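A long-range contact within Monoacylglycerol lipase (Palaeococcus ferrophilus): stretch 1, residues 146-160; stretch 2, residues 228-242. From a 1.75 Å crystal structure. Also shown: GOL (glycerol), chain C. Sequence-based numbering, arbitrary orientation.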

ATOM      1  N   PRO A 146     -11.934   9.886   8.156  1.00 36.13           N
ATOM      2  CA  PRO A 146     -12.430   8.611   7.609  1.00 36.04           C
ATOM      3  C   PRO A 146     -13.504   8.781   6.555  1.00 36.11           C
ATOM      4  O   PRO A 146     -13.653   7.907   5.695  1.00 36.74           O
ATOM      5  N   LYS A 147     -14.245   9.890   6.574  1.00 36.73           N
ATOM      6  CA  LYS A 147     -15.263  10.119   5.556  1.00 34.79           C
ATOM      7  C   LYS A 147     -14.662  10.271   4.165  1.00 33.62           C
ATOM      8  O   LYS A 147     -15.389  10.172   3.169  1.00 37.06           O
ATOM      9  N   LEU A 148     -13.363  10.533   4.074  1.00 30.18           N
ATOM     10  CA  LEU A 148     -12.682  10.663   2.795  1.00 31.26           C
ATOM     11  C   LEU A 148     -12.178   9.327   2.264  1.00 32.29           C
ATOM     12  O   LEU A 148     -11.577   9.291   1.185  1.00 31.20           O
ATOM     13  N   LEU A 149     -12.408   8.236   2.995  1.00 30.95           N
ATOM     14  CA  LEU A 149     -11.896   6.933   2.582  1.00 30.18           C
ATOM     15  C   LEU A 149     -12.708   6.316   1.452  1.00 33.38           C
ATOM     16  O   LEU A 149     -12.137   5.728   0.528  1.00 32.12           O
ATOM     17  N   SER A 150     -14.033   6.432   1.505  1.00 35.41           N
ATOM     18  CA  SER A 150     -14.879   5.675   0.596  1.00 29.73           C
ATOM     19  C   SER A 150     -16.222   6.365   0.428  1.00 40.06           C
ATOM     20  O   SER A 150     -16.751   6.948   1.378  1.00 39.91           O
ATOM     21  N   ARG A 151     -16.767   6.284  -0.787  1.00 33.36           N
ATOM     22  CA  ARG A 151     -18.136   6.712  -1.035  1.00 43.30           C
ATOM     23  C   ARG A 151     -19.167   5.770  -0.421  1.00 41.15           C
ATOM     24  O   ARG A 151     -20.358   6.099  -0.421  1.00 40.86           O
ATOM     25  N   ASN A 152     -18.741   4.614   0.094  1.00 36.52           N
ATOM     26  CA  ASN A 152     -19.638   3.670   0.749  1.00 37.20           C
ATOM     27  C   ASN A 152     -19.715   4.014   2.231  1.00 44.85           C
ATOM     28  O   ASN A 152     -18.728   3.810   2.954  1.00 36.73           O
ATOM     29  N   PRO A 153     -20.837   4.535   2.694  1.00 46.74           N
ATOM     30  CA  PRO A 153     -20.943   4.919   4.101  1.00 44.26           C
ATOM     31  C   PRO A 153     -20.766   3.750   5.066  1.00 45.01           C
ATOM     32  O   PRO A 153     -20.246   3.942   6.153  1.00 41.40           O
ATOM     33  N   ASP A 154     -21.180   2.557   4.663  1.00 43.27           N
ATOM     34  CA  ASP A 154     -21.052   1.381   5.509  1.00 48.21           C
ATOM     35  C   ASP A 154     -19.588   0.953   5.641  1.00 42.86           C
ATOM     36  O   ASP A 154     -19.177   0.419   6.663  1.00 42.90           O
ATOM     37  N   ALA A 155     -18.809   1.199   4.601  1.00 41.97           N
ATOM     38  CA  ALA A 155     -17.393   0.872   4.626  1.00 35.66           C
ATOM     39  C   ALA A 155     -16.693   1.805   5.596  1.00 35.67           C
ATOM     40  O   ALA A 155     -15.812   1.393   6.331  1.00 39.12           O
ATOM     41  N   VAL A 156     -17.105   3.068   5.594  1.00 33.71           N
ATOM     42  CA  VAL A 156     -16.517   4.057   6.472  1.00 28.83           C
ATOM     43  C   VAL A 156     -16.824   3.704   7.909  1.00 32.98           C
ATOM     44  O   VAL A 156     -15.960   3.757   8.761  1.00 38.82           O
ATOM     45  N   LYS A 157     -18.063   3.318   8.157  1.00 37.25           N
ATOM     46  CA  LYS A 157     -18.490   2.937   9.489  1.00 42.79           C
ATOM     47  C   LYS A 157     -17.705   1.730   9.997  1.00 40.77           C
ATOM     48  O   LYS A 157     -17.301   1.689  11.144  1.00 41.37           O
ATOM     49  N   ARG A 158     -17.493   0.752   9.130  1.00 36.44           N
ATOM     50  CA  ARG A 158     -16.744  -0.433   9.511  1.00 36.03           C
ATOM     51  C   ARG A 158     -15.318  -0.074   9.913  1.00 36.51           C
ATOM     52  O   ARG A 158     -14.794  -0.594  10.883  1.00 42.82           O
ATOM     53  N   TYR A 159     -14.701   0.819   9.157  1.00 36.98           N
ATOM     54  CA  TYR A 159     -13.339   1.257   9.422  1.00 32.67           C
ATOM     55  C   TYR A 159     -13.258   1.898  10.785  1.00 35.90           C
ATOM     56  O   TYR A 159     -12.363   1.621  11.564  1.00 31.38           O
ATOM     57  N   ILE A 160     -14.222   2.758  11.067  1.00 36.57           N
ATOM     58  CA  ILE A 160     -14.271   3.459  12.332  1.00 38.46           C
ATOM     59  C   ILE A 160     -14.469   2.522  13.505  1.00 37.47           C
ATOM     60  O   ILE A 160     -13.901   2.721  14.560  1.00 40.32           O
ATOM     61  N   PHE A 228     -10.542   5.409 -11.752  1.00 27.08           N
ATOM     62  CA  PHE A 228     -11.919   5.058 -11.418  1.00 29.91           C
ATOM     63  C   PHE A 228     -12.645   6.358 -11.091  1.00 30.93           C
ATOM     64  O   PHE A 228     -12.504   6.906  -9.993  1.00 30.33           O
ATOM     65  N   LYS A 229     -13.417   6.843 -12.060  1.00 31.30           N
ATOM     66  CA  LYS A 229     -13.977   8.186 -11.996  1.00 30.19           C
ATOM     67  C   LYS A 229     -14.912   8.335 -10.803  1.00 25.39           C
ATOM     68  O   LYS A 229     -15.884   7.585 -10.660  1.00 34.19           O
ATOM     69  N   GLY A 230     -14.606   9.299  -9.938  1.00 30.48           N
ATOM     70  CA  GLY A 230     -15.420   9.606  -8.789  1.00 32.79           C
ATOM     71  C   GLY A 230     -15.061   8.869  -7.517  1.00 35.60           C
ATOM     72  O   GLY A 230     -15.497   9.281  -6.439  1.00 32.01           O
ATOM     73  N   ALA A 231     -14.276   7.797  -7.603  1.00 31.68           N
ATOM     74  CA  ALA A 231     -13.960   7.020  -6.415  1.00 27.64           C
ATOM     75  C   ALA A 231     -13.060   7.811  -5.473  1.00 30.14           C
ATOM     76  O   ALA A 231     -12.289   8.677  -5.893  1.00 27.49           O
ATOM     77  N   TYR A 232     -13.175   7.504  -4.184  1.00 26.62           N
ATOM     78  CA  TYR A 232     -12.349   8.107  -3.149  1.00 26.10           C
ATOM     79  C   TYR A 232     -11.056   7.297  -2.999  1.00 27.76           C
ATOM     80  O   TYR A 232     -10.616   6.611  -3.928  1.00 27.52           O
ATOM     81  N   HIS A 233     -10.434   7.380  -1.817  1.00 29.20           N
ATOM     82  CA  HIS A 233      -9.133   6.757  -1.573  1.00 25.47           C
ATOM     83  C   HIS A 233      -9.215   5.235  -1.615  1.00 29.44           C
ATOM     84  O   HIS A 233      -8.328   4.574  -2.170  1.00 26.67           O
ATOM     85  N   GLU A 234     -10.256   4.660  -1.024  1.00 26.10           N
ATOM     86  CA  GLU A 234     -10.455   3.212  -1.033  1.00 26.67           C
ATOM     87  C   GLU A 234     -11.471   2.878  -2.117  1.00 32.86           C
ATOM     88  O   GLU A 234     -12.655   3.207  -1.992  1.00 30.48           O
ATOM     89  N   ILE A 235     -10.999   2.242  -3.190  1.00 28.13           N
ATOM     90  CA  ILE A 235     -11.892   1.800  -4.256  1.00 24.83           C
ATOM     91  C   ILE A 235     -12.499   0.437  -3.949  1.00 32.12           C
ATOM     92  O   ILE A 235     -13.504   0.068  -4.581  1.00 29.16           O
ATOM     93  N   PHE A 236     -11.951  -0.292  -2.964  1.00 29.45           N
ATOM     94  CA  PHE A 236     -12.303  -1.694  -2.716  1.00 31.81           C
ATOM     95  C   PHE A 236     -13.794  -1.894  -2.499  1.00 35.75           C
ATOM     96  O   PHE A 236     -14.361  -2.901  -2.945  1.00 31.18           O
ATOM     97  N   GLU A 237     -14.395  -0.997  -1.728  1.00 30.51           N
ATOM     98  CA  GLU A 237     -15.809  -1.077  -1.398  1.00 29.05           C
ATOM     99  C   GLU A 237     -16.674  -0.010  -2.062  1.00 27.40           C
ATOM    100  O   GLU A 237     -17.815   0.194  -1.662  1.00 36.73           O
ATOM    101  N   ASP A 238     -16.132   0.677  -3.061  1.00 27.59           N
ATOM    102  CA  ASP A 238     -16.888   1.719  -3.744  1.00 27.94           C
ATOM    103  C   ASP A 238     -18.108   1.072  -4.374  1.00 38.83           C
ATOM    104  O   ASP A 238     -18.000   0.018  -4.996  1.00 38.50           O
ATOM    105  N   PRO A 239     -19.273   1.766  -4.260  1.00 43.18           N
ATOM    106  CA  PRO A 239     -20.533   1.252  -4.820  1.00 43.44           C
ATOM    107  C   PRO A 239     -20.479   1.090  -6.311  1.00 38.89           C
ATOM    108  O   PRO A 239     -20.922   0.062  -6.835  1.00 49.43           O
ATOM    109  N   GLU A 240     -19.869   2.036  -6.997  1.00 34.77           N
ATOM    110  CA  GLU A 240     -19.800   1.986  -8.452  1.00 39.33           C
ATOM    111  C   GLU A 240     -18.668   1.097  -8.933  1.00 45.39           C
ATOM    112  O   GLU A 240     -18.841   0.334  -9.890  1.00 40.60           O
ATOM    113  N   TRP A 241     -17.524   1.099  -8.237  1.00 31.71           N
ATOM    114  CA  TRP A 241     -16.310   0.553  -8.813  1.00 29.42           C
ATOM    115  C   TRP A 241     -15.688  -0.636  -8.073  1.00 29.56           C
ATOM    116  O   TRP A 241     -14.726  -1.217  -8.591  1.00 31.50           O
ATOM    117  N   GLY A 242     -16.195  -1.000  -6.897  1.00 26.40           N
ATOM    118  CA  GLY A 242     -15.507  -1.976  -6.042  1.00 30.30           C
ATOM    119  C   GLY A 242     -15.307  -3.299  -6.744  1.00 32.91           C
ATOM    120  O   GLY A 242     -14.212  -3.856  -6.729  1.00 33.01           O
TER

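Where irregular segments meet without regular strand pairing, long polar side chains often do the work that a hydrophobic core does elsewhere, and their rotamers record the partners they reach. The contact between residues 146-160 and 228-242 of this lipase, which buries 800 Å² in all, is a clear example. The backbone supplies a single direct hydrogen bond, from Glu 234 N to Leu 149 O (2.7 Å); side chains and waters supply the rest.

Arg 151 dominates. Its CA-to-CB bond points sideways, yet an m, t, m course with chi4 near 180° brings the guanidinium into the second stretch. There NE donates to Asp 238 OD2 (2.9 Å) and NH2 to Asp 238 OD1 (2.9 Å), a two-pronged salt bridge lying near the guanidinium plane. NH2 also reaches Glu 240 OE1 (3.0 Å), held out by a t, t chain. Asp 238, with chi1 t, likewise starts sideways and ends nearer its partner. The aliphatic part of Arg 151 is used too: CG sits 3.5 Å from the centroid of the Tyr 232 ring, almost on the ring normal, a CH-pi contact made with Tyr 232 in rotamer m. Beyond it, Gly 230 has phi of 91°, and an ideal CB there would lie 2.7 Å from Arg 151 NH1, so the absent side chain leaves room for the guanidinium.

A second polar group gathers at the start of the helix. Asn 152, in rotamer t, divides its amide between two tasks: OD1 caps the helix, accepting from Asp 154 N (2.9 Å) and more weakly from Ala 155 N (3.3 Å), while ND2 donates across the contact to Glu 237 O (3.2 Å). Nearly two turns further on, Arg 158 NH2 forms a short salt bridge with Glu 237 OE1 (2.5 Å). The Glu 237 carboxylate also lies against the small Ala 155, with OE2 3.4 Å from CB.

Ser 150 points away overall, but its t rotamer lets OG accept from Asn 152 N (2.9 Å) and bond water 1, which also links Glu 234 O and Glu 237 N. Water 2 joins Arg 151 N and Tyr 232 N to Glu 234 O and Asp 238 OD2; water 3 connects Arg 151 NH1 with Lys 229 O and Glu 240 OE1.

At the far side, Leu 149 (m, t) places CD2 4.1 Å from His 233 CD2 and 3.6 Å from C2 of a glycerol, probably from the crystallisation liquor. Glycerol O2 donates to Glu 234 OE2 (2.8 Å), and O3 hydrogen-bonds His 233 NE2 (3.2 Å).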

ATOM      1  CB  PRO A 146     -12.970   7.880   8.848  1.00 35.84           C
ATOM      2  CG  PRO A 146     -12.248   8.503  10.003  1.00 36.25           C
ATOM      3  CD  PRO A 146     -12.074   9.949   9.621  1.00 36.76           C
ATOM      4  CB  LYS A 147     -16.086  11.355   5.920  1.00 41.41           C
ATOM      5  CG  LYS A 147     -17.031  11.130   7.084  1.00 44.31           C
ATOM      6  CD  LYS A 147     -17.722  12.420   7.497  1.00 44.25           C
ATOM      7  CE  LYS A 147     -16.704  13.424   8.012  1.00 60.73           C
ATOM      8  NZ  LYS A 147     -16.274  13.107   9.408  1.00 66.68           N
ATOM      9  CB  LEU A 148     -11.501  11.624   2.948  1.00 32.19           C
ATOM     10  CG  LEU A 148     -11.838  13.105   3.130  1.00 36.52           C
ATOM     11  CD1 LEU A 148     -10.563  13.931   3.251  1.00 40.67           C
ATOM     12  CD2 LEU A 148     -12.737  13.616   2.015  1.00 37.66           C
ATOM     13  CB  LEU A 149     -11.874   5.980   3.774  1.00 27.03           C
ATOM     14  CG  LEU A 149     -10.831   6.262   4.850  1.00 30.26           C
ATOM     15  CD1 LEU A 149     -11.102   5.360   6.035  1.00 28.39           C
ATOM     16  CD2 LEU A 149      -9.435   6.026   4.306  1.00 35.17           C
ATOM     17  CB  SER A 150     -15.097   4.247   1.112  1.00 41.56           C
ATOM     18  OG  SER A 150     -16.031   3.550   0.305  1.00 35.26           O
ATOM     19  CB  ARG A 151     -18.367   6.843  -2.540  1.00 38.05           C
ATOM     20  CG  ARG A 151     -17.523   7.929  -3.178  1.00 37.46           C
ATOM     21  CD  ARG A 151     -18.008   8.272  -4.572  1.00 38.89           C
ATOM     22  NE  ARG A 151     -17.852   7.160  -5.504  1.00 35.55           N
ATOM     23  CZ  ARG A 151     -18.180   7.221  -6.789  1.00 36.85           C
ATOM     24  NH1 ARG A 151     -18.685   8.346  -7.297  1.00 33.22           N
ATOM     25  NH2 ARG A 151     -18.003   6.163  -7.570  1.00 34.42           N
ATOM     26  CB  ASN A 152     -19.131   2.243   0.553  1.00 39.76           C
ATOM     27  CG  ASN A 152     -20.040   1.185   1.167  1.00 42.03           C
ATOM     28  OD1 ASN A 152     -20.884   1.465   2.018  1.00 43.71           O
ATOM     29  ND2 ASN A 152     -19.862  -0.054   0.726  1.00 39.38           N
ATOM     30  CB  PRO A 153     -22.345   5.518   4.196  1.00 50.51           C
ATOM     31  CG  PRO A 153     -23.085   4.936   3.047  1.00 54.52           C
ATOM     32  CD  PRO A 153     -22.081   4.780   1.955  1.00 48.67           C
ATOM     33  CB  ASP A 154     -21.910   0.240   4.972  1.00 43.72           C
ATOM     34  CG  ASP A 154     -23.395   0.498   5.145  1.00 66.28           C
ATOM     35  OD1 ASP A 154     -24.152   0.282   4.178  1.00 68.11           O
ATOM     36  OD2 ASP A 154     -23.808   0.918   6.245  1.00 64.68           O
ATOM     37  CB  ALA A 155     -16.796   1.006   3.241  1.00 35.29           C
ATOM     38  CB  VAL A 156     -17.056   5.459   6.184  1.00 31.22           C
ATOM     39  CG1 VAL A 156     -16.602   6.427   7.256  1.00 37.42           C
ATOM     40  CG2 VAL A 156     -16.601   5.925   4.818  1.00 36.90           C
ATOM     41  CB  LYS A 157     -19.985   2.646   9.489  1.00 51.17           C
ATOM     42  CG  LYS A 157     -20.512   2.056  10.776  1.00 55.32           C
ATOM     43  CD  LYS A 157     -22.026   2.010  10.742  1.00 59.99           C
ATOM     44  CE  LYS A 157     -22.548   0.880  11.599  1.00 64.29           C
ATOM     45  NZ  LYS A 157     -22.544   1.271  13.032  1.00 68.12           N
ATOM     46  CB  ARG A 158     -16.717  -1.439   8.366  1.00 42.70           C
ATOM     47  CG  ARG A 158     -17.995  -2.232   8.223  1.00 47.10           C
ATOM     48  CD  ARG A 158     -17.774  -3.493   7.419  1.00 51.17           C
ATOM     49  NE  ARG A 158     -17.664  -3.223   5.997  1.00 47.72           N
ATOM     50  CZ  ARG A 158     -18.694  -2.950   5.210  1.00 54.36           C
ATOM     51  NH1 ARG A 158     -19.917  -2.903   5.710  1.00 56.64           N
ATOM     52  NH2 ARG A 158     -18.501  -2.723   3.922  1.00 53.49           N
ATOM     53  CB  TYR A 159     -12.916   2.259   8.359  1.00 35.97           C
ATOM     54  CG  TYR A 159     -11.498   2.770   8.449  1.00 37.41           C
ATOM     55  CD1 TYR A 159     -10.462   2.108   7.822  1.00 30.80           C
ATOM     56  CD2 TYR A 159     -11.205   3.934   9.126  1.00 32.80           C
ATOM     57  CE1 TYR A 159      -9.171   2.582   7.881  1.00 32.69           C
ATOM     58  CE2 TYR A 159      -9.918   4.418   9.188  1.00 31.88           C
ATOM     59  CZ  TYR A 159      -8.903   3.735   8.562  1.00 30.08           C
ATOM     60  OH  TYR A 159      -7.622   4.210   8.626  1.00 35.83           O
ATOM     61  CB  ILE A 160     -15.408   4.491  12.331  1.00 44.05           C
ATOM     62  CG1 ILE A 160     -15.030   5.674  11.449  1.00 45.81           C
ATOM     63  CG2 ILE A 160     -15.706   4.958  13.740  1.00 44.64           C
ATOM     64  CD1 ILE A 160     -16.224   6.423  10.916  1.00 49.77           C
ATOM     65  CB  PHE A 228     -11.956   4.050 -10.280  1.00 32.96           C
ATOM     66  CG  PHE A 228     -11.307   2.742 -10.637  1.00 31.58           C
ATOM     67  CD1 PHE A 228      -9.931   2.590 -10.551  1.00 27.51           C
ATOM     68  CD2 PHE A 228     -12.069   1.681 -11.102  1.00 34.93           C
ATOM     69  CE1 PHE A 228      -9.327   1.401 -10.907  1.00 26.54           C
ATOM     70  CE2 PHE A 228     -11.472   0.486 -11.452  1.00 31.69           C
ATOM     71  CZ  PHE A 228     -10.098   0.346 -11.351  1.00 29.48           C
ATOM     72  CB  LYS A 229     -14.717   8.492 -13.294  1.00 35.31           C
ATOM     73  CG  LYS A 229     -15.327   9.886 -13.342  1.00 35.49           C
ATOM     74  CD  LYS A 229     -16.033  10.118 -14.664  1.00 46.01           C
ATOM     75  CE  LYS A 229     -16.646  11.509 -14.718  1.00 52.87           C
ATOM     76  NZ  LYS A 229     -15.614  12.563 -14.530  1.00 57.73           N
ATOM     77  CB  ALA A 231     -13.290   5.698  -6.798  1.00 26.49           C
ATOM     78  CB  TYR A 232     -13.128   8.178  -1.831  1.00 28.21           C
ATOM     79  CG  TYR A 232     -14.231   9.219  -1.793  1.00 33.09           C
ATOM     80  CD1 TYR A 232     -14.501  10.021  -2.892  1.00 34.27           C
ATOM     81  CD2 TYR A 232     -14.996   9.397  -0.647  1.00 31.19           C
ATOM     82  CE1 TYR A 232     -15.512  10.967  -2.851  1.00 35.31           C
ATOM     83  CE2 TYR A 232     -16.003  10.344  -0.597  1.00 40.09           C
ATOM     84  CZ  TYR A 232     -16.259  11.122  -1.697  1.00 35.44           C
ATOM     85  OH  TYR A 232     -17.265  12.067  -1.647  1.00 42.85           O
ATOM     86  CB  HIS A 233      -8.603   7.233  -0.224  1.00 26.81           C
ATOM     87  CG  HIS A 233      -7.248   6.703   0.133  1.00 27.56           C
ATOM     88  ND1 HIS A 233      -6.123   6.963  -0.619  1.00 27.21           N
ATOM     89  CD2 HIS A 233      -6.835   5.949   1.181  1.00 29.52           C
ATOM     90  CE1 HIS A 233      -5.075   6.385  -0.054  1.00 26.12           C
ATOM     91  NE2 HIS A 233      -5.482   5.759   1.036  1.00 25.41           N
ATOM     92  CB  GLU A 234     -10.915   2.712   0.330  1.00 27.31           C
ATOM     93  CG  GLU A 234      -9.835   2.807   1.379  1.00 30.79           C
ATOM     94  CD  GLU A 234     -10.249   2.239   2.715  1.00 30.36           C
ATOM     95  OE1 GLU A 234     -11.380   1.720   2.825  1.00 32.30           O
ATOM     96  OE2 GLU A 234      -9.440   2.317   3.661  1.00 35.64           O
ATOM     97  CB  ILE A 235     -11.139   1.787  -5.601  1.00 29.17           C
ATOM     98  CG1 ILE A 235     -10.320   3.070  -5.760  1.00 27.52           C
ATOM     99  CG2 ILE A 235     -12.103   1.683  -6.781  1.00 32.23           C
ATOM    100  CD1 ILE A 235      -9.309   3.023  -6.885  1.00 28.57           C
ATOM    101  CB  PHE A 236     -11.553  -2.226  -1.493  1.00 29.25           C
ATOM    102  CG  PHE A 236     -10.065  -2.183  -1.622  1.00 37.24           C
ATOM    103  CD1 PHE A 236      -9.357  -1.051  -1.256  1.00 39.76           C
ATOM    104  CD2 PHE A 236      -9.367  -3.285  -2.088  1.00 36.04           C
ATOM    105  CE1 PHE A 236      -7.981  -1.011  -1.368  1.00 41.65           C
ATOM    106  CE2 PHE A 236      -7.992  -3.252  -2.206  1.00 44.94           C
ATOM    107  CZ  PHE A 236      -7.296  -2.111  -1.846  1.00 35.29           C
ATOM    108  CB  GLU A 237     -15.996  -1.066   0.119  1.00 33.35           C
ATOM    109  CG  GLU A 237     -15.023  -1.978   0.849  1.00 40.70           C
ATOM    110  CD  GLU A 237     -15.290  -2.058   2.337  1.00 47.78           C
ATOM    111  OE1 GLU A 237     -16.289  -2.693   2.729  1.00 54.40           O
ATOM    112  OE2 GLU A 237     -14.496  -1.495   3.114  1.00 34.74           O
ATOM    113  CB  ASP A 238     -16.031   2.365  -4.828  1.00 27.33           C
ATOM    114  CG  ASP A 238     -16.652   3.627  -5.389  1.00 34.85           C
ATOM    115  OD1 ASP A 238     -17.255   3.562  -6.477  1.00 31.37           O
ATOM    116  OD2 ASP A 238     -16.535   4.683  -4.739  1.00 38.48           O
ATOM    117  CB  PRO A 239     -21.554   2.327  -4.402  1.00 43.61           C
ATOM    118  CG  PRO A 239     -20.896   3.043  -3.188  1.00 48.80           C
ATOM    119  CD  PRO A 239     -19.463   3.097  -3.615  1.00 34.11           C
ATOM    120  CB  GLU A 240     -19.635   3.405  -9.000  1.00 38.88           C
ATOM    121  CG  GLU A 240     -19.517   3.472 -10.494  1.00 39.57           C
ATOM    122  CD  GLU A 240     -19.446   4.885 -11.018  1.00 42.74           C
ATOM    123  OE1 GLU A 240     -19.411   5.846 -10.194  1.00 35.89           O
ATOM    124  OE2 GLU A 240     -19.391   5.042 -12.264  1.00 43.92           O
ATOM    125  CB  TRP A 241     -15.259   1.671  -8.872  1.00 31.86           C
ATOM    126  CG  TRP A 241     -15.604   2.776  -9.784  1.00 38.18           C
ATOM    127  CD1 TRP A 241     -15.802   4.073  -9.460  1.00 32.51           C
ATOM    128  CD2 TRP A 241     -15.727   2.688 -11.202  1.00 33.20           C
ATOM    129  NE1 TRP A 241     -16.041   4.814 -10.603  1.00 33.18           N
ATOM    130  CE2 TRP A 241     -15.984   3.988 -11.685  1.00 32.43           C
ATOM    131  CE3 TRP A 241     -15.614   1.638 -12.113  1.00 32.54           C
ATOM    132  CZ2 TRP A 241     -16.172   4.251 -13.023  1.00 40.53           C
ATOM    133  CZ3 TRP A 241     -15.776   1.895 -13.449  1.00 37.57           C
ATOM    134  CH2 TRP A 241     -16.066   3.198 -13.896  1.00 41.97           C
TER
HETATM  135  C1  GOL C 301      -6.001   2.610   5.373  1.00 40.22           C
HETATM  136  O1  GOL C 301      -5.984   2.976   6.745  1.00 35.67           O
HETATM  137  C2  GOL C 301      -6.766   3.670   4.620  1.00 41.62           C
HETATM  138  O2  GOL C 301      -6.856   3.327   3.243  1.00 31.88           O
HETATM  139  C3  GOL C 301      -6.003   4.966   4.789  1.00 46.49           C
HETATM  140  O3  GOL C 301      -4.785   4.850   4.067  1.00 52.28           O
HETATM  141  O   HOH W   1     -14.295   1.811  -0.573  1.00 35.03           O
HETATM  142  O   HOH W   2     -14.733   5.243  -2.836  1.00 33.51           O
HETATM  143  O   HOH W   3     -18.883   8.191 -10.307  1.00 52.21           O